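Local coordinates for exoribonuclease II, mitochondrial (Candida glabrata, PDB 6F3H), which degrades RNA from its 3' end in mitochondria, acting as the magnesium-binding exoribonuclease partner of the helicase in the mtEXO degradosome, at residues Glu153-Tyr158 with Arg175-Leu180; Gly37-Leu42 with Phe132-Phe137; Gln227-Gly232 with Ala311-Ile316; Thr297-Tyr302 with Gly338-Glu343. The protein carries 1 engineered substitution. All coordinates share one frame; numbering follows the deposited sequence.

Contact 1: Glu153-Tyr158 with Arg175-Leu180; sequences ELIHRY and RIIKNL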
loop_
_atom_site.group_PDB
_atom_site.type_symbol
_atom_site.label_atom_id
_atom_site.label_comp_id
_atom_site.label_asym_id
_atom_site.label_seq_id
_atom_site.Cartn_x
_atom_site.Cartn_y
_atom_site.Cartn_z
ATOM N N GLU A 153 8.654 -23.067 14.522
ATOM C CA GLU A 153 8.630 -22.846 15.959
ATOM C C GLU A 153 10.002 -22.390 16.442
ATOM O O GLU A 153 10.114 -21.537 17.332
ATOM C CB GLU A 153 8.191 -24.122 16.682
ATOM N N LEU A 154 11.059 -22.910 15.827
ATOM C CA LEU A 154 12.400 -22.621 16.314
ATOM C C LEU A 154 12.817 -21.204 15.967
ATOM O O LEU A 154 13.074 -20.383 16.854
ATOM C CB LEU A 154 13.393 -23.624 15.733
ATOM C CG LEU A 154 14.854 -23.418 16.157
ATOM C CD1 LEU A 154 15.028 -22.984 17.618
ATOM C CD2 LEU A 154 15.596 -24.707 15.926
ATOM N N ILE A 155 12.906 -20.899 14.673
ATOM C CA ILE A 155 13.358 -19.571 14.335
ATOM C C ILE A 155 12.360 -18.545 14.776
ATOM O O ILE A 155 12.729 -17.385 14.939
ATOM C CB ILE A 155 13.650 -19.466 12.841
ATOM C CG1 ILE A 155 12.460 -19.958 12.026
ATOM C CG2 ILE A 155 14.800 -20.308 12.528
ATOM C CD1 ILE A 155 11.347 -18.991 11.843
ATOM N N HIS A 156 11.103 -18.923 15.008
ATOM C CA HIS A 156 10.233 -17.979 15.685
ATOM C C HIS A 156 10.850 -17.536 17.003
ATOM O O HIS A 156 10.615 -16.408 17.442
ATOM C CB HIS A 156 8.839 -18.557 15.937
ATOM C CG HIS A 156 7.903 -17.571 16.571
ATOM N ND1 HIS A 156 7.993 -17.193 17.894
ATOM C CD2 HIS A 156 6.891 -16.841 16.044
ATOM C CE1 HIS A 156 7.061 -16.294 18.161
ATOM N NE2 HIS A 156 6.380 -16.061 17.054
ATOM N N ARG A 157 11.637 -18.401 17.655
ATOM C CA ARG A 157 12.318 -17.972 18.874
ATOM C C ARG A 157 13.378 -16.905 18.596
ATOM O O ARG A 157 13.612 -16.038 19.444
ATOM C CB ARG A 157 12.918 -19.174 19.604
ATOM C CG ARG A 157 12.844 -19.003 21.104
ATOM C CD ARG A 157 13.493 -20.135 21.862
ATOM N NE ARG A 157 14.505 -20.839 21.073
ATOM C CZ ARG A 157 14.518 -22.158 20.896
ATOM N NH1 ARG A 157 15.472 -22.738 20.172
ATOM N NH2 ARG A 157 13.570 -22.900 21.458
ATOM N N TYR A 158 13.991 -16.904 17.415
ATOM C CA TYR A 158 15.051 -15.928 17.148
ATOM C C TYR A 158 14.518 -14.635 16.522
ATOM O O TYR A 158 15.069 -13.551 16.763
ATOM C CB TYR A 158 16.138 -16.551 16.258
ATOM C CG TYR A 158 16.979 -17.633 16.933
ATOM C CD1 TYR A 158 16.541 -18.952 16.993
ATOM C CD2 TYR A 158 18.220 -17.337 17.492
ATOM C CE1 TYR A 158 17.308 -19.936 17.603
ATOM C CE2 TYR A 158 18.993 -18.321 18.103
ATOM C CZ TYR A 158 18.533 -19.614 18.153
ATOM O OH TYR A 158 19.293 -20.596 18.752
ATOM N N ARG A 175 14.070 -18.585 2.762
ATOM C CA ARG A 175 15.481 -18.926 2.622
ATOM C C ARG A 175 16.007 -19.562 3.897
ATOM O O ARG A 175 16.689 -20.589 3.857
ATOM C CB ARG A 175 16.292 -17.679 2.281
ATOM C CG ARG A 175 16.375 -17.424 0.805
ATOM C CD ARG A 175 17.228 -16.235 0.450
ATOM N NE ARG A 175 16.609 -15.575 -0.686
ATOM C CZ ARG A 175 15.916 -14.452 -0.588
ATOM N NH1 ARG A 175 15.792 -13.853 0.590
ATOM N NH2 ARG A 175 15.358 -13.925 -1.667
ATOM N N ILE A 176 15.652 -18.990 5.040
ATOM C CA ILE A 176 16.098 -19.539 6.308
ATOM C C ILE A 176 15.610 -20.961 6.471
ATOM O O ILE A 176 16.337 -21.838 6.954
ATOM C CB ILE A 176 15.601 -18.648 7.448
ATOM C CG1 ILE A 176 16.179 -17.256 7.272
ATOM C CG2 ILE A 176 15.919 -19.263 8.789
ATOM C CD1 ILE A 176 15.835 -16.353 8.368
ATOM N N ILE A 177 14.362 -21.209 6.105
ATOM C CA ILE A 177 13.825 -22.549 6.254
ATOM C C ILE A 177 14.645 -23.538 5.444
ATOM O O ILE A 177 15.050 -24.594 5.932
ATOM C CB ILE A 177 12.352 -22.568 5.831
ATOM C CG1 ILE A 177 11.526 -21.663 6.739
ATOM C CG2 ILE A 177 11.839 -23.955 5.902
ATOM C CD1 ILE A 177 11.713 -21.940 8.186
ATOM N N LYS A 178 14.962 -23.177 4.213
ATOM C CA LYS A 178 15.716 -24.089 3.373
ATOM C C LYS A 178 17.111 -24.335 3.930
ATOM O O LYS A 178 17.547 -25.486 4.043
ATOM C CB LYS A 178 15.785 -23.519 1.962
ATOM C CG LYS A 178 16.764 -24.223 1.084
ATOM C CD LYS A 178 16.164 -25.499 0.598
ATOM C CE LYS A 178 16.679 -25.855 -0.772
ATOM N NZ LYS A 178 15.742 -26.824 -1.405
ATOM N N ASN A 179 17.799 -23.271 4.344
ATOM C CA ASN A 179 19.228 -23.296 4.637
ATOM C C ASN A 179 19.533 -23.663 6.072
ATOM O O ASN A 179 20.631 -23.373 6.556
ATOM C CB ASN A 179 19.859 -21.942 4.313
ATOM C CG ASN A 179 19.884 -21.665 2.834
ATOM O OD1 ASN A 179 19.942 -22.599 2.031
ATOM N ND2 ASN A 179 19.822 -20.385 2.455
ATOM N N LEU A 180 18.609 -24.310 6.762
ATOM C CA LEU A 180 18.761 -24.529 8.186
ATOM C C LEU A 180 18.757 -26.011 8.500
ATOM O O LEU A 180 17.870 -26.737 8.044
ATOM C CB LEU A 180 17.658 -23.829 8.963
ATOM C CG LEU A 180 17.909 -23.876 10.464
ATOM C CD1 LEU A 180 19.120 -23.048 10.857
ATOM C CD2 LEU A 180 16.704 -23.346 11.165
#
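The contact joins two helices of what looks, from its topology, like a winged-helix domain: Ile155, near the end of helix 123-159, points into a cluster of Ile176, Ile177 and Leu180 from helix 170-178 and the residues that follow it. The short strand 166-169 lies between the two helices in the sequence. No hydrogen bond crosses here, and the join is purely aliphatic. Both branches of Ile155 take part. Its CG2 methyl lies 3.8 Å from CD2 of Leu180, and the same methyl reaches CG2 of Ile176 at 4.0 Å. The other branch is looser, with Ile155 CG1 4.4 Å from CD1 of Ile177. The rotamer sets the two branches apart: CG1 sits between the backbone N and the carbonyl carbon (chi1 52°), while CG2 lies beside the backbone N, opposite the carbonyl carbon. Ile155 and Leu180 run past one another in opposite senses. Leu180 joins from just past the helix end: Asn179 is the first residue to leave helical angles, and Leu180 is extended, its CG swung opposite its own N (chi1 -172°). Further out, helix 193-200 packs on Ile176 and Leu180 through Ile199, Tyr194 and Val198. Helix 212-226 meets Ile177 through Thr214 and Thr218, and Trp231, in strand 231-237, rests on Ile155.

Contact 2: Gly37-Leu42 with Phe132-Phe137; sequences GDIVLL and FTLATF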
loop_
_atom_site.group_PDB
_atom_site.type_symbol
_atom_site.label_atom_id
_atom_site.label_comp_id
_atom_site.label_asym_id
_atom_site.label_seq_id
_atom_site.Cartn_x
_atom_site.Cartn_y
_atom_site.Cartn_z
ATOM N N GLY A 37 0.595 -21.514 -17.143
ATOM C CA GLY A 37 1.783 -22.200 -16.708
ATOM C C GLY A 37 2.208 -21.815 -15.315
ATOM O O GLY A 37 2.998 -22.533 -14.686
ATOM N N ASP A 38 1.719 -20.680 -14.838
ATOM C CA ASP A 38 2.009 -20.264 -13.485
ATOM C C ASP A 38 1.374 -21.254 -12.527
ATOM O O ASP A 38 0.318 -21.818 -12.810
ATOM C CB ASP A 38 1.479 -18.856 -13.246
ATOM C CG ASP A 38 2.382 -17.777 -13.834
ATOM O OD1 ASP A 38 3.545 -18.083 -14.174
ATOM O OD2 ASP A 38 1.945 -16.614 -13.911
ATOM N N ILE A 39 2.058 -21.550 -11.440
ATOM C CA ILE A 39 1.498 -22.422 -10.419
ATOM C C ILE A 39 1.083 -21.572 -9.227
ATOM O O ILE A 39 1.871 -20.766 -8.723
ATOM C CB ILE A 39 2.465 -23.542 -10.022
ATOM C CG1 ILE A 39 2.544 -24.557 -11.165
ATOM C CG2 ILE A 39 2.011 -24.203 -8.765
ATOM C CD1 ILE A 39 3.476 -25.733 -10.888
ATOM N N VAL A 40 -0.178 -21.701 -8.811
ATOM C CA VAL A 40 -0.759 -20.751 -7.880
ATOM C C VAL A 40 -1.364 -21.461 -6.688
ATOM O O VAL A 40 -1.755 -22.625 -6.746
ATOM C CB VAL A 40 -1.840 -19.894 -8.542
ATOM C CG1 VAL A 40 -1.200 -19.059 -9.567
ATOM C CG2 VAL A 40 -2.847 -20.810 -9.154
ATOM N N LEU A 41 -1.463 -20.707 -5.610
ATOM C CA LEU A 41 -2.347 -21.002 -4.504
ATOM C C LEU A 41 -3.493 -20.007 -4.546
ATOM O O LEU A 41 -3.271 -18.804 -4.691
ATOM C CB LEU A 41 -1.621 -20.894 -3.175
ATOM C CG LEU A 41 -1.086 -22.201 -2.644
ATOM C CD1 LEU A 41 -0.929 -22.016 -1.165
ATOM C CD2 LEU A 41 -2.008 -23.377 -2.979
ATOM N N LEU A 42 -4.707 -20.509 -4.454
ATOM C CA LEU A 42 -5.883 -19.663 -4.454
ATOM C C LEU A 42 -6.456 -19.510 -3.049
ATOM O O LEU A 42 -6.199 -20.311 -2.151
ATOM C CB LEU A 42 -6.934 -20.218 -5.401
ATOM C CG LEU A 42 -6.766 -19.727 -6.829
ATOM C CD1 LEU A 42 -5.337 -19.627 -7.225
ATOM C CD2 LEU A 42 -7.508 -20.625 -7.772
ATOM N N PHE A 132 0.130 -34.192 -13.222
ATOM C CA PHE A 132 1.289 -34.828 -12.616
ATOM C C PHE A 132 2.241 -33.791 -12.037
ATOM O O PHE A 132 2.830 -33.992 -10.968
ATOM C CB PHE A 132 1.998 -35.727 -13.622
ATOM C CG PHE A 132 3.059 -36.558 -12.993
ATOM C CD1 PHE A 132 2.723 -37.466 -11.996
ATOM C CD2 PHE A 132 4.384 -36.396 -13.329
ATOM C CE1 PHE A 132 3.685 -38.205 -11.360
ATOM C CE2 PHE A 132 5.362 -37.150 -12.703
ATOM C CZ PHE A 132 5.007 -38.052 -11.720
ATOM N N THR A 133 2.419 -32.683 -12.743
ATOM C CA THR A 133 3.192 -31.568 -12.211
ATOM C C THR A 133 2.677 -31.119 -10.855
ATOM O O THR A 133 3.432 -31.076 -9.874
ATOM C CB THR A 133 3.122 -30.422 -13.177
ATOM O OG1 THR A 133 3.328 -30.942 -14.490
ATOM C CG2 THR A 133 4.173 -29.468 -12.823
ATOM N N LEU A 134 1.395 -30.741 -10.797
ATOM C CA LEU A 134 0.833 -30.246 -9.548
ATOM C C LEU A 134 0.985 -31.281 -8.464
ATOM O O LEU A 134 1.331 -30.953 -7.327
ATOM C CB LEU A 134 -0.628 -29.838 -9.734
ATOM C CG LEU A 134 -0.762 -28.798 -10.853
ATOM C CD1 LEU A 134 -2.176 -28.597 -11.372
ATOM C CD2 LEU A 134 -0.274 -27.522 -10.249
ATOM N N ALA A 135 0.790 -32.546 -8.816
ATOM C CA ALA A 135 0.938 -33.595 -7.820
ATOM C C ALA A 135 2.366 -33.656 -7.288
ATOM O O ALA A 135 2.575 -33.729 -6.068
ATOM C CB ALA A 135 0.528 -34.934 -8.423
ATOM N N THR A 136 3.360 -33.576 -8.180
ATOM C CA THR A 136 4.747 -33.714 -7.752
ATOM C C THR A 136 5.107 -32.605 -6.784
ATOM O O THR A 136 5.625 -32.856 -5.690
ATOM C CB THR A 136 5.673 -33.706 -8.968
ATOM O OG1 THR A 136 5.076 -34.473 -10.018
ATOM C CG2 THR A 136 7.011 -34.298 -8.627
ATOM N N PHE A 137 4.773 -31.375 -7.151
ATOM C CA PHE A 137 5.070 -30.242 -6.298
ATOM C C PHE A 137 4.403 -30.371 -4.948
ATOM O O PHE A 137 5.007 -30.045 -3.922
ATOM C CB PHE A 137 4.598 -28.990 -6.985
ATOM C CG PHE A 137 5.588 -28.438 -7.917
ATOM C CD1 PHE A 137 6.803 -27.986 -7.454
ATOM C CD2 PHE A 137 5.353 -28.447 -9.276
ATOM C CE1 PHE A 137 7.747 -27.470 -8.335
ATOM C CE2 PHE A 137 6.295 -27.944 -10.158
ATOM C CZ PHE A 137 7.492 -27.457 -9.687
#
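Strand 39-42 passes helix 132-137 at 68° between their N-to-C directions, the short axes coming within 10.8 Å, with Ile39 opposite Leu134 at the nearest CA pair. One strand residue does the work: Ile39 points at the helix and touches three of its side chains, while Val40 faces the other way. The ethyl arm of Ile39 is fully extended (chi2 180°), which carries CD1 out to the ring of Phe137. The methyl comes up obliquely beside the CD2-CE2 bond, 3.7 Å from CE2 and just as far from CD2. On the helix, Thr133 is one turn before Phe137, and its CG2 methyl is 4.3 Å from the same CD1, a looser touch. Leu134 meets the middle of the arm instead. Its CB does not aim straight at the strand, but the end of the side chain comes round, leaving CD2 4.2 Å from Ile39 CG1, and the two chains run past each other in opposite senses. Leu49 touches both Ile39 and Phe137, and Ile85 lies against Ile39 from the adjacent strand 81-85, so apolar groups extend the patch beyond the two segments. Farther along the strand, Leu41 packs on Leu216, Tyr219 and Trp220 of helix 212-226. Strand 39-42 belongs to a five-stranded antiparallel sheet in which it pairs with 50-54 and with the last strand, 81-85. That strand order is consistent with an SH3-like fold, and here its first strand packs on the long helix 123-159.

Contact 3: Gln227-Gly232 with Ala311-Ile316; sequences QNNLWG and AVLTTI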
loop_
_atom_site.group_PDB
_atom_site.type_symbol
_atom_site.label_atom_id
_atom_site.label_comp_id
_atom_site.label_asym_id
_atom_site.label_seq_id
_atom_site.Cartn_x
_atom_site.Cartn_y
_atom_site.Cartn_z
ATOM N N GLN A 227 -2.619 -20.071 13.679
ATOM C CA GLN A 227 -3.686 -20.418 14.592
ATOM C C GLN A 227 -3.243 -20.400 16.047
ATOM O O GLN A 227 -4.098 -20.384 16.933
ATOM C CB GLN A 227 -4.237 -21.776 14.201
ATOM C CG GLN A 227 -4.853 -21.710 12.829
ATOM C CD GLN A 227 -5.930 -20.651 12.746
ATOM O OE1 GLN A 227 -6.690 -20.429 13.699
ATOM N NE2 GLN A 227 -5.937 -19.921 11.631
ATOM N N ASN A 228 -1.943 -20.373 16.326
ATOM C CA ASN A 228 -1.451 -20.248 17.693
ATOM C C ASN A 228 -1.013 -18.845 18.013
ATOM O O ASN A 228 -0.347 -18.639 19.029
ATOM C CB ASN A 228 -0.250 -21.167 17.926
ATOM C CG ASN A 228 -0.578 -22.622 17.730
ATOM O OD1 ASN A 228 -1.540 -23.130 18.306
ATOM N ND2 ASN A 228 0.209 -23.307 16.893
ATOM N N ASN A 229 -1.352 -17.885 17.166
ATOM C CA ASN A 229 -0.993 -16.492 17.393
ATOM C C ASN A 229 0.509 -16.331 17.449
ATOM O O ASN A 229 1.054 -15.576 18.255
ATOM C CB ASN A 229 -1.657 -15.938 18.643
ATOM C CG ASN A 229 -3.153 -16.073 18.588
ATOM O OD1 ASN A 229 -3.760 -16.819 19.371
ATOM N ND2 ASN A 229 -3.769 -15.359 17.635
ATOM N N LEU A 230 1.177 -17.044 16.565
ATOM C CA LEU A 230 2.620 -16.951 16.462
ATOM C C LEU A 230 3.067 -16.071 15.303
ATOM O O LEU A 230 4.163 -15.504 15.350
ATOM C CB LEU A 230 3.209 -18.353 16.297
ATOM C CG LEU A 230 2.954 -19.358 17.403
ATOM C CD1 LEU A 230 3.424 -20.719 16.933
ATOM C CD2 LEU A 230 3.687 -18.914 18.656
ATOM N N TRP A 231 2.230 -15.935 14.281
ATOM C CA TRP A 231 2.518 -15.121 13.119
ATOM C C TRP A 231 1.264 -14.332 12.781
ATOM O O TRP A 231 0.142 -14.770 13.045
ATOM C CB TRP A 231 2.950 -15.993 11.926
ATOM C CG TRP A 231 3.918 -17.082 12.298
ATOM C CD1 TRP A 231 3.610 -18.312 12.776
ATOM C CD2 TRP A 231 5.349 -17.029 12.230
ATOM N NE1 TRP A 231 4.760 -19.037 13.026
ATOM C CE2 TRP A 231 5.840 -18.268 12.699
ATOM C CE3 TRP A 231 6.263 -16.051 11.825
ATOM C CZ2 TRP A 231 7.197 -18.558 12.769
ATOM C CZ3 TRP A 231 7.604 -16.340 11.897
ATOM C CH2 TRP A 231 8.062 -17.589 12.364
ATOM N N GLY A 232 1.451 -13.181 12.159
ATOM C CA GLY A 232 0.342 -12.386 11.707
ATOM C C GLY A 232 -0.088 -12.841 10.332
ATOM O O GLY A 232 0.253 -13.926 9.870
ATOM N N ALA A 311 -9.569 -19.449 15.398
ATOM C CA ALA A 311 -10.944 -19.921 15.352
ATOM C C ALA A 311 -11.470 -20.298 16.729
ATOM O O ALA A 311 -12.685 -20.251 16.971
ATOM C CB ALA A 311 -11.034 -21.098 14.400
ATOM N N VAL A 312 -10.582 -20.731 17.614
ATOM C CA VAL A 312 -10.959 -20.915 19.001
ATOM C C VAL A 312 -11.530 -19.633 19.554
ATOM O O VAL A 312 -12.619 -19.607 20.140
ATOM C CB VAL A 312 -9.734 -21.340 19.813
ATOM C CG1 VAL A 312 -10.054 -21.320 21.278
ATOM C CG2 VAL A 312 -9.274 -22.678 19.363
ATOM N N LEU A 313 -10.794 -18.546 19.368
ATOM C CA LEU A 313 -11.225 -17.274 19.902
ATOM C C LEU A 313 -12.539 -16.849 19.296
ATOM O O LEU A 313 -13.386 -16.277 19.985
ATOM C CB LEU A 313 -10.150 -16.228 19.644
ATOM C CG LEU A 313 -8.822 -16.580 20.302
ATOM C CD1 LEU A 313 -7.768 -15.619 19.933
ATOM C CD2 LEU A 313 -8.961 -16.629 21.768
ATOM N N THR A 314 -12.760 -17.176 18.033
ATOM C CA THR A 314 -14.047 -16.851 17.448
ATOM C C THR A 314 -15.152 -17.643 18.123
ATOM O O THR A 314 -16.242 -17.124 18.382
ATOM C CB THR A 314 -14.032 -17.142 15.961
ATOM O OG1 THR A 314 -12.875 -16.534 15.377
ATOM C CG2 THR A 314 -15.266 -16.553 15.344
ATOM N N THR A 315 -14.887 -18.905 18.439
ATOM C CA THR A 315 -15.904 -19.693 19.116
ATOM C C THR A 315 -16.174 -19.135 20.497
ATOM O O THR A 315 -17.328 -18.974 20.895
ATOM C CB THR A 315 -15.474 -21.148 19.200
ATOM O OG1 THR A 315 -15.663 -21.772 17.925
ATOM C CG2 THR A 315 -16.318 -21.849 20.209
ATOM N N ILE A 316 -15.114 -18.853 21.246
ATOM C CA ILE A 316 -15.262 -18.189 22.532
ATOM C C ILE A 316 -16.181 -16.998 22.386
ATOM O O ILE A 316 -17.152 -16.835 23.125
ATOM C CB ILE A 316 -13.893 -17.752 23.066
ATOM C CG1 ILE A 316 -13.096 -18.955 23.563
ATOM C CG2 ILE A 316 -14.095 -16.818 24.205
ATOM C CD1 ILE A 316 -13.680 -19.578 24.763
HETATM O O HOH W 1 -7.477 -21.512 16.322
#
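Gln227 and Ala311 meet through a weak hydrogen bond: Ala311 N donates to Gln227 OE1 over 3.5 Å, bent to 146° at the hydrogen. A water makes a second link, donating to the same OE1 at 2.9 Å and weakly accepting from Val312 N at 3.5 Å. The oxygen thus faces the amides at the start of helix 311-322, where the partial positive charge of the helix end would probably favour it. Gln227 gets there with a chain folded back at chi2 (-56°), and the other end of its amide is held more firmly, NE2 donating to Glu309 O just ahead of the helix. Alongside, OD1 of Asn229 lies 4.2 Å from Leu313 CD1, a loose polar-to-methyl touch. Asn229 lies on the connection from helix 212-226 to strand 231-237, in a domain whose strand order is consistent with a winged helix. Its backbone angles are left-handed helical, consistent with a turn there. Within the helix start, Asn310 OD1 accepts from Leu313 N and fixes the first turn, while Ile262 of helix 251-281 packs on Val312 and Leu313.

Contact 4: Thr297-Tyr302 with Gly338-Glu343; sequences TLLNDY and GKLLVE
Leu341 lies across the backbone of Leu299 and Asn300, whereas Leu340 meets Leu299 at the end of its side chain, and these two modes of approach define the contact. It is plain helix-helix packing by leucines, away from the magnesium site, in a helical region that also includes 251-281 and 311-322. The segments run closer to antiparallel than to parallel (142° between their directions), with axes 9.3 Å apart at the closest. Leu341 has its CG opposite the backbone N (chi1 -175°), and with chi2 at 41° this brings CD2 onto the other helix. That methyl settles over the peptide link between Leu299 and Asn300, 3.8 Å from Leu299 C. It also touches the stems of both side chains, at 3.9 Å from Leu299 CB and 3.6 Å from Asn300 CB. Asn300 crosses Leu341 at a slant, and its OD1 comes no nearer than 4.1 Å to CD2, so this is packing on the aliphatic stem of the asparagine. Where the helices come close, Leu299 CB and Leu341 CB are 4.2 Å apart. The branched end of Leu299 goes elsewhere: its CG lies beside its own N, and CD1 reaches Leu340 CD2 at 3.8 Å, the two chains meeting at an angle. Leu340 is backed by Phe321 of helix 311-322 and by Tyr327, whose hydroxyl is hydrogen-bonded to Glu343 OE1. On the flank of helix 293-303, Tyr302 and Leu298 pack on Ile317 of helix 311-322, while Asp301 OD2 is hydrogen-bonded to Tyr258 OH of helix 251-281.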
loop_
_atom_site.group_PDB
_atom_site.type_symbol
_atom_site.label_atom_id
_atom_site.label_comp_id
_atom_site.label_asym_id
_atom_site.label_seq_id
_atom_site.Cartn_x
_atom_site.Cartn_y
_atom_site.Cartn_z
ATOM N N THR A 297 -9.987 -6.457 26.145
ATOM C CA THR A 297 -8.833 -6.688 25.286
ATOM C C THR A 297 -9.177 -7.634 24.158
ATOM O O THR A 297 -8.806 -7.418 23.002
ATOM C CB THR A 297 -7.688 -7.279 26.091
ATOM O OG1 THR A 297 -7.241 -6.336 27.064
ATOM C CG2 THR A 297 -6.556 -7.618 25.169
ATOM N N LEU A 298 -9.847 -8.722 24.488
ATOM C CA LEU A 298 -10.142 -9.711 23.471
ATOM C C LEU A 298 -11.057 -9.129 22.410
ATOM O O LEU A 298 -10.757 -9.208 21.217
ATOM C CB LEU A 298 -10.762 -10.932 24.133
ATOM C CG LEU A 298 -11.690 -11.726 23.239
ATOM C CD1 LEU A 298 -10.896 -12.477 22.201
ATOM C CD2 LEU A 298 -12.410 -12.697 24.092
ATOM N N LEU A 299 -12.143 -8.477 22.829
ATOM C CA LEU A 299 -13.042 -7.854 21.865
ATOM C C LEU A 299 -12.301 -6.843 21.024
ATOM O O LEU A 299 -12.510 -6.733 19.812
ATOM C CB LEU A 299 -14.170 -7.141 22.580
ATOM C CG LEU A 299 -15.020 -8.052 23.428
ATOM C CD1 LEU A 299 -15.866 -7.182 24.353
ATOM C CD2 LEU A 299 -15.836 -8.948 22.530
ATOM N N ASN A 300 -11.412 -6.112 21.662
ATOM C CA ASN A 300 -10.629 -5.127 20.955
ATOM C C ASN A 300 -9.771 -5.784 19.886
ATOM O O ASN A 300 -9.826 -5.399 18.713
ATOM C CB ASN A 300 -9.799 -4.365 21.968
ATOM C CG ASN A 300 -9.011 -3.279 21.349
ATOM O OD1 ASN A 300 -9.547 -2.402 20.692
ATOM N ND2 ASN A 300 -7.710 -3.315 21.563
ATOM N N ASP A 301 -8.993 -6.797 20.262
ATOM C CA ASP A 301 -8.182 -7.476 19.267
ATOM C C ASP A 301 -9.032 -8.074 18.151
ATOM O O ASP A 301 -8.522 -8.302 17.056
ATOM C CB ASP A 301 -7.320 -8.551 19.939
ATOM C CG ASP A 301 -6.094 -7.966 20.635
ATOM O OD1 ASP A 301 -5.689 -6.867 20.231
ATOM O OD2 ASP A 301 -5.503 -8.591 21.546
ATOM N N TYR A 302 -10.317 -8.310 18.375
ATOM C CA TYR A 302 -11.127 -8.806 17.268
ATOM C C TYR A 302 -11.559 -7.677 16.336
ATOM O O TYR A 302 -11.348 -7.762 15.126
ATOM C CB TYR A 302 -12.340 -9.570 17.802
ATOM C CG TYR A 302 -13.014 -10.445 16.767
ATOM C CD1 TYR A 302 -12.614 -11.757 16.555
ATOM C CD2 TYR A 302 -14.043 -9.949 15.986
ATOM C CE1 TYR A 302 -13.231 -12.548 15.587
ATOM C CE2 TYR A 302 -14.665 -10.728 15.023
ATOM C CZ TYR A 302 -14.259 -12.020 14.826
ATOM O OH TYR A 302 -14.893 -12.768 13.861
ATOM N N GLY A 338 -17.269 -4.398 18.114
ATOM C CA GLY A 338 -17.133 -2.972 18.339
ATOM C C GLY A 338 -18.290 -2.417 19.137
ATOM O O GLY A 338 -18.084 -1.744 20.146
ATOM N N LYS A 339 -19.522 -2.714 18.709
ATOM C CA LYS A 339 -20.695 -2.251 19.443
ATOM C C LYS A 339 -20.615 -2.645 20.899
ATOM O O LYS A 339 -20.822 -1.819 21.792
ATOM C CB LYS A 339 -21.971 -2.840 18.853
ATOM C CG LYS A 339 -22.243 -2.468 17.419
ATOM C CD LYS A 339 -23.692 -2.757 17.079
ATOM C CE LYS A 339 -24.593 -2.352 18.243
ATOM N NZ LYS A 339 -26.016 -2.166 17.843
ATOM N N LEU A 340 -20.253 -3.886 21.159
ATOM C CA LEU A 340 -20.210 -4.321 22.539
ATOM C C LEU A 340 -19.099 -3.622 23.281
ATOM O O LEU A 340 -19.305 -3.057 24.351
ATOM C CB LEU A 340 -19.997 -5.813 22.600
ATOM C CG LEU A 340 -19.954 -6.187 24.065
ATOM C CD1 LEU A 340 -21.294 -5.899 24.677
ATOM C CD2 LEU A 340 -19.621 -7.630 24.231
ATOM N N LEU A 341 -17.907 -3.659 22.715
ATOM C CA LEU A 341 -16.762 -3.046 23.355
ATOM C C LEU A 341 -17.036 -1.581 23.633
ATOM O O LEU A 341 -16.710 -1.070 24.707
ATOM C CB LEU A 341 -15.557 -3.215 22.457
ATOM C CG LEU A 341 -14.264 -2.725 23.048
ATOM C CD1 LEU A 341 -14.139 -3.076 24.502
ATOM C CD2 LEU A 341 -13.197 -3.346 22.268
ATOM N N VAL A 342 -17.662 -0.899 22.682
ATOM C CA VAL A 342 -18.077 0.473 22.925
ATOM C C VAL A 342 -19.006 0.519 24.122
ATOM O O VAL A 342 -18.906 1.395 24.983
ATOM C CB VAL A 342 -18.770 1.042 21.674
ATOM C CG1 VAL A 342 -19.753 2.137 22.051
ATOM C CG2 VAL A 342 -17.758 1.542 20.664
ATOM N N GLU A 343 -19.888 -0.451 24.216
ATOM C CA GLU A 343 -20.912 -0.406 25.238
ATOM C C GLU A 343 -20.334 -0.599 26.629
ATOM O O GLU A 343 -20.927 -0.157 27.612
ATOM C CB GLU A 343 -21.948 -1.461 24.926
ATOM C CG GLU A 343 -23.109 -1.407 25.809
ATOM C CD GLU A 343 -24.174 -2.357 25.353
ATOM O OE1 GLU A 343 -24.384 -2.444 24.123
ATOM O OE2 GLU A 343 -24.787 -3.023 26.214
#

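Overall arrangement
All four contacts lie in the N-terminal half of the chain, away from the magnesium site. Along the chain contact 2 closes before contact 1 opens, and contact 1 before contact 3. Contacts 1 and 2 share helix 123-159, at centres 25 Å apart, so one long helix packs on the small sheet and, farther along, belongs to the probable winged-helix domain. Contact 3 touches contact 1 where His156 and Ile155 meet Trp231, and joins that domain to the helices beyond it. Its helix 311-322 lies in the chain between the two helices of contact 4, whose segments alternate with its own; their centres are 16 Å apart. Contacts 2 and 4 are 41 Å apart, the widest separation here.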